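Histone acetyltransferase HPA2 and related acetyltransferases (Corynebacterium glutamicum ATCC 13032, PDB 2QEC) probably transfers an acyl group, most likely acetyl from acetyl-CoA as in other GCN5-related N-acetyltransferases, to an acceptor that has not been established. Local coordinates at residues A[57-63]-A[76-81]; A[155-159]-A[198-202]. The protein carries 1 engineered substitution. One frame throughout, in Å; residues are numbered along the deposited sequence.

Contact 1 is partly buried, just over half of its touching residues being buried: the end of helix 43-60 and the start of strand 61-67 meet strand 73-80, the two strands forming an antiparallel hairpin in the sheet of the GNAT fold. Contact 2 is a surface contact, joining the loop between helix 142-154 and strand 159-163 to the C-terminal tail. Contact 1 combines paired backbone bonds, apolar packing and a buried tyrosine that finds a carboxylate; contact 2 makes do with one direct backbone bond, small side chains and prolines. They hold different elements, yet touch through two strands of one sheet, where W79 CZ3 packs 3.7 Å from I159 CG2.

Contact 1: residues A[57-63]-A[76-81]; sequences YAVAGNI and VALWDR. With EDO (1,2-ethanediol), chain H.
Y57 and D80 meet where helix 43-60 runs into the beta hairpin of strands 61-67 and 73-80, part of the central sheet of the GNAT fold. The phenol OH gives its hydrogen to D80 OD2 at 2.9 Å, reaching the syn side of the carboxylate from 29° out of its plane; D80 OD1 has a weak second partner in Q56. The ring that carries the hydroxyl is packed by carbon: L78 CB sits over the centre of one face, 4.0 Å from the centroid, a CH-pi contact, and the ring of Y129 also meets Y57.

N62 and W79 form the antiparallel hydrogen-bonded pair: N62 N to W79 O and W79 N to N62 O are both 2.9 Å, so the polar groups that these two residues turn inward between the strands satisfy each other. Next along, I63 and L78 are a non-hydrogen-bonded pair whose branched apolar chains lie side by side, I63 CG1 3.8 Å from L78 CD2; I63 CG2 also touches V76 CG2. I63 N gives its hydrogen almost straight to O2 of an ethanediol, probably from the crystallisation liquor, at 2.9 Å.

At the open end a long flexible arginine is useful. R81 N donates to a water, and with its chain bent at chi3 (63°) R81 swings back toward N62. The asparagine amide serves both ways, its ND2 giving a hydrogen to ethanediol O1 at 2.8 Å. Its other branch, OD1, receives R81 NH1 on a lone pair in the carbonyl plane, 2.9 Å away.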
ATOM      1  N   TYR A  57      17.467 -15.882  -4.220  1.00 51.13           N
ATOM      2  CA  TYR A  57      16.216 -16.538  -4.601  1.00 51.65           C
ATOM      3  C   TYR A  57      16.235 -18.036  -4.353  1.00 52.51           C
ATOM      4  O   TYR A  57      15.208 -18.611  -3.953  1.00 54.15           O
ATOM      5  CB  TYR A  57      15.820 -16.155  -6.035  1.00 50.31           C
ATOM      6  CG  TYR A  57      15.377 -14.737  -6.043  1.00 49.79           C
ATOM      7  CD1 TYR A  57      14.145 -14.397  -5.536  1.00 40.54           C
ATOM      8  CD2 TYR A  57      16.208 -13.713  -6.473  1.00 44.60           C
ATOM      9  CE1 TYR A  57      13.725 -13.085  -5.478  1.00 48.58           C
ATOM     10  CE2 TYR A  57      15.801 -12.404  -6.419  1.00 44.71           C
ATOM     11  CZ  TYR A  57      14.550 -12.097  -5.918  1.00 53.71           C
ATOM     12  OH  TYR A  57      14.130 -10.803  -5.852  1.00 48.09           O
ATOM     13  N   ALA A  58      17.394 -18.661  -4.554  1.00 51.45           N
ATOM     14  CA  ALA A  58      17.542 -20.092  -4.348  1.00 53.68           C
ATOM     15  C   ALA A  58      17.436 -20.385  -2.875  1.00 58.43           C
ATOM     16  O   ALA A  58      16.826 -21.356  -2.454  1.00 61.88           O
ATOM     17  CB  ALA A  58      18.891 -20.574  -4.874  1.00 52.56           C
ATOM     18  N   VAL A  59      18.023 -19.479  -2.113  1.00 60.50           N
ATOM     19  CA  VAL A  59      18.173 -19.584  -0.681  1.00 63.22           C
ATOM     20  C   VAL A  59      16.845 -19.319   0.008  1.00 61.29           C
ATOM     21  O   VAL A  59      16.226 -20.222   0.544  1.00 66.10           O
ATOM     22  CB  VAL A  59      19.229 -18.553  -0.214  1.00 63.29           C
ATOM     23  CG1 VAL A  59      19.329 -18.502   1.325  1.00 68.71           C
ATOM     24  CG2 VAL A  59      20.588 -18.862  -0.875  1.00 64.67           C
ATOM     25  N   ALA A  60      16.388 -18.082  -0.060  1.00 58.52           N
ATOM     26  CA  ALA A  60      15.280 -17.639   0.757  1.00 55.32           C
ATOM     27  C   ALA A  60      14.013 -17.342  -0.022  1.00 53.31           C
ATOM     28  O   ALA A  60      13.053 -16.864   0.556  1.00 56.15           O
ATOM     29  CB  ALA A  60      15.705 -16.403   1.532  1.00 54.81           C
ATOM     30  N   GLY A  61      13.986 -17.602  -1.325  1.00 50.41           N
ATOM     31  CA  GLY A  61      12.845 -17.191  -2.115  1.00 46.99           C
ATOM     32  C   GLY A  61      12.191 -18.355  -2.825  1.00 44.38           C
ATOM     33  O   GLY A  61      12.232 -19.491  -2.359  1.00 41.62           O
ATOM     34  N   ASN A  62      11.537 -18.042  -3.932  1.00 41.98           N
ATOM     35  CA  ASN A  62      11.013 -19.050  -4.879  1.00 41.27           C
ATOM     36  C   ASN A  62      11.404 -18.719  -6.308  1.00 42.50           C
ATOM     37  O   ASN A  62      11.205 -17.607  -6.787  1.00 41.66           O
ATOM     38  CB  ASN A  62       9.474 -19.150  -4.802  1.00 44.64           C
ATOM     39  CG  ASN A  62       8.973 -19.854  -3.527  1.00 46.60           C
ATOM     40  OD1 ASN A  62       8.795 -19.221  -2.519  1.00 47.05           O
ATOM     41  ND2 ASN A  62       8.766 -21.194  -3.601  1.00 44.64           N
ATOM     42  N   ILE A  63      11.860 -19.747  -7.027  1.00 39.98           N
ATOM     43  CA  ILE A  63      12.144 -19.684  -8.437  1.00 40.31           C
ATOM     44  C   ILE A  63      11.233 -20.681  -9.127  1.00 38.92           C
ATOM     45  O   ILE A  63      11.277 -21.880  -8.831  1.00 38.02           O
ATOM     46  CB  ILE A  63      13.619 -20.048  -8.716  1.00 40.14           C
ATOM     47  CG1 ILE A  63      14.553 -19.165  -7.879  1.00 42.16           C
ATOM     48  CG2 ILE A  63      13.941 -19.945 -10.220  1.00 44.82           C
ATOM     49  CD1 ILE A  63      16.032 -19.673  -7.905  1.00 46.48           C
ATOM     50  N   VAL A  76      10.587 -17.922 -16.559  1.00 40.74           N
ATOM     51  CA  VAL A  76      11.021 -17.968 -15.181  0.50 41.10           C
ATOM     52  C   VAL A  76      10.407 -16.794 -14.417  1.00 40.54           C
ATOM     53  O   VAL A  76      10.216 -15.694 -14.965  1.00 42.12           O
ATOM     54  CB  VAL A  76      12.587 -18.029 -15.056  0.50 42.18           C
ATOM     55  CG1 VAL A  76      13.282 -16.765 -15.585  0.50 38.65           C
ATOM     56  CG2 VAL A  76      13.025 -18.332 -13.626  0.50 43.41           C
ATOM     57  N   ALA A  77      10.052 -17.057 -13.152  1.00 41.18           N
ATOM     58  CA  ALA A  77       9.632 -16.024 -12.205  1.00 39.48           C
ATOM     59  C   ALA A  77      10.420 -16.124 -10.875  1.00 42.14           C
ATOM     60  O   ALA A  77      10.643 -17.227 -10.320  1.00 43.38           O
ATOM     61  CB  ALA A  77       8.141 -16.085 -11.979  1.00 41.38           C
ATOM     62  N   LEU A  78      10.797 -14.954 -10.337  1.00 41.79           N
ATOM     63  CA  LEU A  78      11.558 -14.848  -9.079  1.00 37.34           C
ATOM     64  C   LEU A  78      10.697 -14.110  -8.086  1.00 38.32           C
ATOM     65  O   LEU A  78      10.244 -13.028  -8.386  1.00 35.45           O
ATOM     66  CB  LEU A  78      12.863 -14.094  -9.292  1.00 38.55           C
ATOM     67  CG  LEU A  78      13.800 -14.729 -10.380  1.00 39.69           C
ATOM     68  CD1 LEU A  78      15.043 -13.868 -10.540  1.00 46.28           C
ATOM     69  CD2 LEU A  78      14.286 -16.071  -9.995  1.00 47.00           C
ATOM     70  N   TRP A  79      10.461 -14.769  -6.957  1.00 39.50           N
ATOM     71  CA  TRP A  79       9.608 -14.295  -5.878  1.00 40.05           C
ATOM     72  C   TRP A  79      10.375 -14.260  -4.544  1.00 39.62           C
ATOM     73  O   TRP A  79      11.164 -15.182  -4.225  1.00 39.40           O
ATOM     74  CB  TRP A  79       8.456 -15.270  -5.741  1.00 40.87           C
ATOM     75  CG  TRP A  79       7.498 -15.401  -6.903  1.00 35.76           C
ATOM     76  CD1 TRP A  79       7.648 -16.184  -8.024  1.00 38.44           C
ATOM     77  CD2 TRP A  79       6.204 -14.819  -6.994  1.00 37.30           C
ATOM     78  NE1 TRP A  79       6.539 -16.093  -8.805  1.00 39.14           N
ATOM     79  CE2 TRP A  79       5.627 -15.271  -8.188  1.00 38.20           C
ATOM     80  CE3 TRP A  79       5.467 -13.969  -6.165  1.00 39.43           C
ATOM     81  CZ2 TRP A  79       4.373 -14.857  -8.605  1.00 40.52           C
ATOM     82  CZ3 TRP A  79       4.206 -13.576  -6.560  1.00 41.51           C
ATOM     83  CH2 TRP A  79       3.666 -14.039  -7.772  1.00 38.68           C
ATOM     84  N   ASP A  80      10.141 -13.211  -3.757  1.00 41.18           N
ATOM     85  CA  ASP A  80      10.538 -13.147  -2.368  1.00 43.12           C
ATOM     86  C   ASP A  80       9.307 -13.413  -1.520  1.00 45.66           C
ATOM     87  O   ASP A  80       8.203 -12.949  -1.812  1.00 41.46           O
ATOM     88  CB  ASP A  80      11.082 -11.760  -1.971  1.00 44.83           C
ATOM     89  CG  ASP A  80      12.396 -11.441  -2.640  1.00 53.65           C
ATOM     90  OD1 ASP A  80      13.420 -12.021  -2.249  1.00 64.74           O
ATOM     91  OD2 ASP A  80      12.414 -10.605  -3.565  1.00 69.18           O
ATOM     92  N   ARG A  81       9.533 -14.158  -0.443  1.00 45.67           N
ATOM     93  CA  ARG A  81       8.490 -14.596   0.457  1.00 45.25           C
ATOM     94  C   ARG A  81       8.269 -13.541   1.517  1.00 41.51           C
ATOM     95  O   ARG A  81       9.144 -12.694   1.747  1.00 43.79           O
ATOM     96  CB  ARG A  81       8.902 -15.951   1.095  1.00 45.02           C
ATOM     97  CG  ARG A  81       9.216 -17.011   0.047  1.00 46.64           C
ATOM     98  CD  ARG A  81       9.892 -18.272   0.644  1.00 52.88           C
ATOM     99  NE  ARG A  81       8.976 -18.908   1.581  1.00 57.98           N
ATOM    100  CZ  ARG A  81       8.067 -19.836   1.270  1.00 61.81           C
ATOM    101  NH1 ARG A  81       7.936 -20.305   0.026  1.00 53.06           N
ATOM    102  NH2 ARG A  81       7.280 -20.306   2.236  1.00 60.81           N
TER
HETATM  103  C1  EDO H 210      10.025 -22.229  -6.387  1.00 29.22           C
HETATM  104  O1  EDO H 210       8.667 -22.380  -6.107  1.00 39.19           O
HETATM  105  C2  EDO H 210      10.982 -22.605  -5.280  1.00 46.43           C
HETATM  106  O2  EDO H 210      12.302 -22.264  -5.701  1.00 32.57           O
HETATM  107  O   HOH W   1      12.263 -14.571   0.402  1.00 50.76           O

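Contact 2: residues A[155-159]-A[198-202]; sequences GDEAI and PPAMP. With EDO (1,2-ethanediol), chain F; EDO (1,2-ethanediol), chain J; EDO (1,2-ethanediol), chain E.
D156 and A200 hold the loop after helix 142-154 against the C-terminal tail: A200 N donates to D156 O at 3.0 Å, nearly straight at the hydrogen (162°) although the donor stands 28° from the carbonyl plane. The loop leads into strand 159-163 and the tail follows strand 192-197, neighbours in the sheet of the GNAT fold, with I159 bonded through the backbone to K197. The aspartate chain stays out of the A200 bond. Its CG is turned anti to the carbonyl carbon (chi1 -82°), which lays the carboxylate beside the small methyl of A200, with CG 3.8 Å from A200 CB. This is contact by shape, without a polar bond.

The prolines keep the tail extended. P199 CD packs 3.8 Å from A158 CB, and alanine is short enough to let the two chains come this near. Separately, P199 CA lies 3.2 Å from D156 O, beside the bond from A200 N. E157 sends its extended chain the other way, to W126, whose indole NE1 hydrogen-bonds OE1. P198 and P199 also pack on V178 and L180 of the second subunit, another copy of this protein.

D156 N donates to O2 of an ethanediol, a probable crystallisation additive, at 2.6 Å. With one direct bond between the segments, the chemistry implies a junction set by backbone polarity and compact apolar shapes, its aspartate carboxylate contributing contact rather than charge pairing across it.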
ATOM      1  N   GLY A 155      -1.868 -17.503  -1.950  1.00 45.02           N
ATOM      2  CA  GLY A 155      -3.172 -17.713  -1.285  1.00 47.56           C
ATOM      3  C   GLY A 155      -3.770 -16.478  -0.683  1.00 46.59           C
ATOM      4  O   GLY A 155      -4.036 -15.527  -1.389  1.00 48.20           O
ATOM      5  N   ASP A 156      -3.959 -16.505   0.636  1.00 44.32           N
ATOM      6  CA  ASP A 156      -4.507 -15.393   1.439  1.00 45.37           C
ATOM      7  C   ASP A 156      -3.583 -14.233   1.687  1.00 42.96           C
ATOM      8  O   ASP A 156      -4.017 -13.229   2.294  1.00 45.31           O
ATOM      9  CB  ASP A 156      -4.913 -15.905   2.839  1.00 43.52           C
ATOM     10  CG  ASP A 156      -6.240 -16.541   2.839  1.00 56.08           C
ATOM     11  OD1 ASP A 156      -6.820 -16.596   1.717  1.00 50.98           O
ATOM     12  OD2 ASP A 156      -6.701 -16.979   3.936  1.00 57.19           O
ATOM     13  N   GLU A 157      -2.317 -14.381   1.313  1.00 41.26           N
ATOM     14  CA  GLU A 157      -1.338 -13.383   1.603  1.00 42.77           C
ATOM     15  C   GLU A 157      -1.287 -12.341   0.468  1.00 42.75           C
ATOM     16  O   GLU A 157      -1.715 -12.590  -0.670  1.00 41.56           O
ATOM     17  CB  GLU A 157       0.020 -14.061   1.867  1.00 42.19           C
ATOM     18  CG  GLU A 157      -0.037 -15.025   3.090  1.00 46.48           C
ATOM     19  CD  GLU A 157       1.145 -15.975   3.233  1.00 49.23           C
ATOM     20  OE1 GLU A 157       1.829 -16.328   2.241  1.00 49.07           O
ATOM     21  OE2 GLU A 157       1.359 -16.449   4.375  1.00 59.01           O
ATOM     22  N   ALA A 158      -0.688 -11.213   0.790  1.00 40.17           N
ATOM     23  CA  ALA A 158      -0.502 -10.070  -0.101  1.00 37.84           C
ATOM     24  C   ALA A 158       0.679 -10.258  -1.070  1.00 40.75           C
ATOM     25  O   ALA A 158       1.627 -10.973  -0.790  1.00 40.50           O
ATOM     26  CB  ALA A 158      -0.296  -8.834   0.728  1.00 40.72           C
ATOM     27  N   ILE A 159       0.596  -9.573  -2.201  1.00 40.91           N
ATOM     28  CA  ILE A 159       1.652  -9.541  -3.188  1.00 39.10           C
ATOM     29  C   ILE A 159       1.898  -8.072  -3.620  1.00 41.24           C
ATOM     30  O   ILE A 159       0.960  -7.353  -3.920  1.00 39.27           O
ATOM     31  CB  ILE A 159       1.274 -10.351  -4.418  1.00 37.83           C
ATOM     32  CG1 ILE A 159       0.738 -11.732  -4.017  1.00 40.17           C
ATOM     33  CG2 ILE A 159       2.511 -10.490  -5.345  1.00 39.58           C
ATOM     34  CD1 ILE A 159       0.357 -12.652  -5.232  1.00 39.37           C
ATOM     35  N   PRO A 198      -4.229  -7.473  -2.412  1.00 42.47           N
ATOM     36  CA  PRO A 198      -4.396  -7.430  -0.978  1.00 41.67           C
ATOM     37  C   PRO A 198      -4.515  -8.792  -0.319  1.00 42.01           C
ATOM     38  O   PRO A 198      -4.860  -9.771  -0.993  1.00 38.95           O
ATOM     39  CB  PRO A 198      -5.668  -6.613  -0.768  1.00 42.95           C
ATOM     40  CG  PRO A 198      -6.380  -6.617  -2.063  1.00 42.01           C
ATOM     41  CD  PRO A 198      -5.412  -7.008  -3.159  1.00 39.20           C
ATOM     42  N   PRO A 199      -4.244  -8.841   0.985  1.00 42.89           N
ATOM     43  CA  PRO A 199      -4.474 -10.063   1.721  1.00 43.50           C
ATOM     44  C   PRO A 199      -5.968 -10.239   1.911  1.00 44.42           C
ATOM     45  O   PRO A 199      -6.732  -9.312   1.668  1.00 42.66           O
ATOM     46  CB  PRO A 199      -3.729  -9.820   3.025  1.00 42.74           C
ATOM     47  CG  PRO A 199      -3.842  -8.351   3.243  1.00 45.35           C
ATOM     48  CD  PRO A 199      -3.718  -7.774   1.846  1.00 40.07           C
ATOM     49  N   ALA A 200      -6.385 -11.441   2.292  1.00 43.96           N
ATOM     50  CA  ALA A 200      -7.762 -11.690   2.600  1.00 39.77           C
ATOM     51  C   ALA A 200      -8.210 -10.807   3.744  1.00 42.41           C
ATOM     52  O   ALA A 200      -7.444 -10.526   4.654  1.00 43.42           O
ATOM     53  CB  ALA A 200      -7.943 -13.161   2.963  1.00 41.17           C
HETATM   54  N   MSE A 201      -9.449 -10.335   3.660  1.00 43.36           N
HETATM   55  CA  MSE A 201     -10.072  -9.581   4.728  1.00 40.65           C
HETATM   56  C   MSE A 201     -10.233 -10.497   5.928  1.00 43.83           C
HETATM   57  O   MSE A 201     -10.298 -11.707   5.753  1.00 47.02           O
HETATM   58  CB  MSE A 201     -11.422  -9.047   4.254  1.00 43.18           C
HETATM   59  CG  MSE A 201     -11.307  -7.776   3.361  1.00 39.28           C
HETATM   60 SE   MSE A 201     -11.028  -6.303   4.418  0.75 45.57          SE
HETATM   61  CE  MSE A 201     -12.690  -6.160   5.364  1.00 47.18           C
ATOM     62  N   PRO A 202     -10.271  -9.935   7.156  1.00 49.23           N
ATOM     63  CA  PRO A 202     -10.479 -10.774   8.317  1.00 53.19           C
ATOM     64  C   PRO A 202     -11.885 -11.373   8.322  1.00 60.29           C
ATOM     65  O   PRO A 202     -12.852 -10.658   8.063  1.00 62.80           O
ATOM     66  CB  PRO A 202     -10.278  -9.815   9.486  1.00 53.60           C
ATOM     67  CG  PRO A 202     -10.529  -8.452   8.929  1.00 53.73           C
ATOM     68  CD  PRO A 202     -10.070  -8.526   7.513  1.00 48.26           C
TER
HETATM   69  C1  EDO F 208      -2.387 -13.652  -3.013  1.00 57.21           C
HETATM   70  O1  EDO F 208      -3.067 -12.469  -3.418  1.00 65.07           O
HETATM   71  C2  EDO F 208      -2.669 -14.882  -3.873  1.00 54.64           C
HETATM   72  O2  EDO F 208      -4.036 -15.076  -4.217  1.00 62.08           O
HETATM   73  C1  EDO J 212      -1.108 -18.430   2.477  1.00 52.54           C
HETATM   74  O1  EDO J 212      -0.262 -19.176   1.598  1.00 60.86           O
HETATM   75  C2  EDO J 212      -2.397 -19.152   2.771  1.00 56.11           C
HETATM   76  O2  EDO J 212      -3.453 -18.796   1.861  1.00 51.33           O
HETATM   77  C1  EDO E 207      -6.098  -8.239   6.776  1.00 56.60           C
HETATM   78  O1  EDO E 207      -7.214  -8.479   5.918  1.00 57.69           O
HETATM   79  C2  EDO E 207      -5.315  -9.526   6.832  1.00 55.72           C
HETATM   80  O2  EDO E 207      -4.044  -9.236   7.389  1.00 61.89           O
HETATM   81  O   HOH W   2      -4.966 -12.520  -1.184  1.00 42.89           O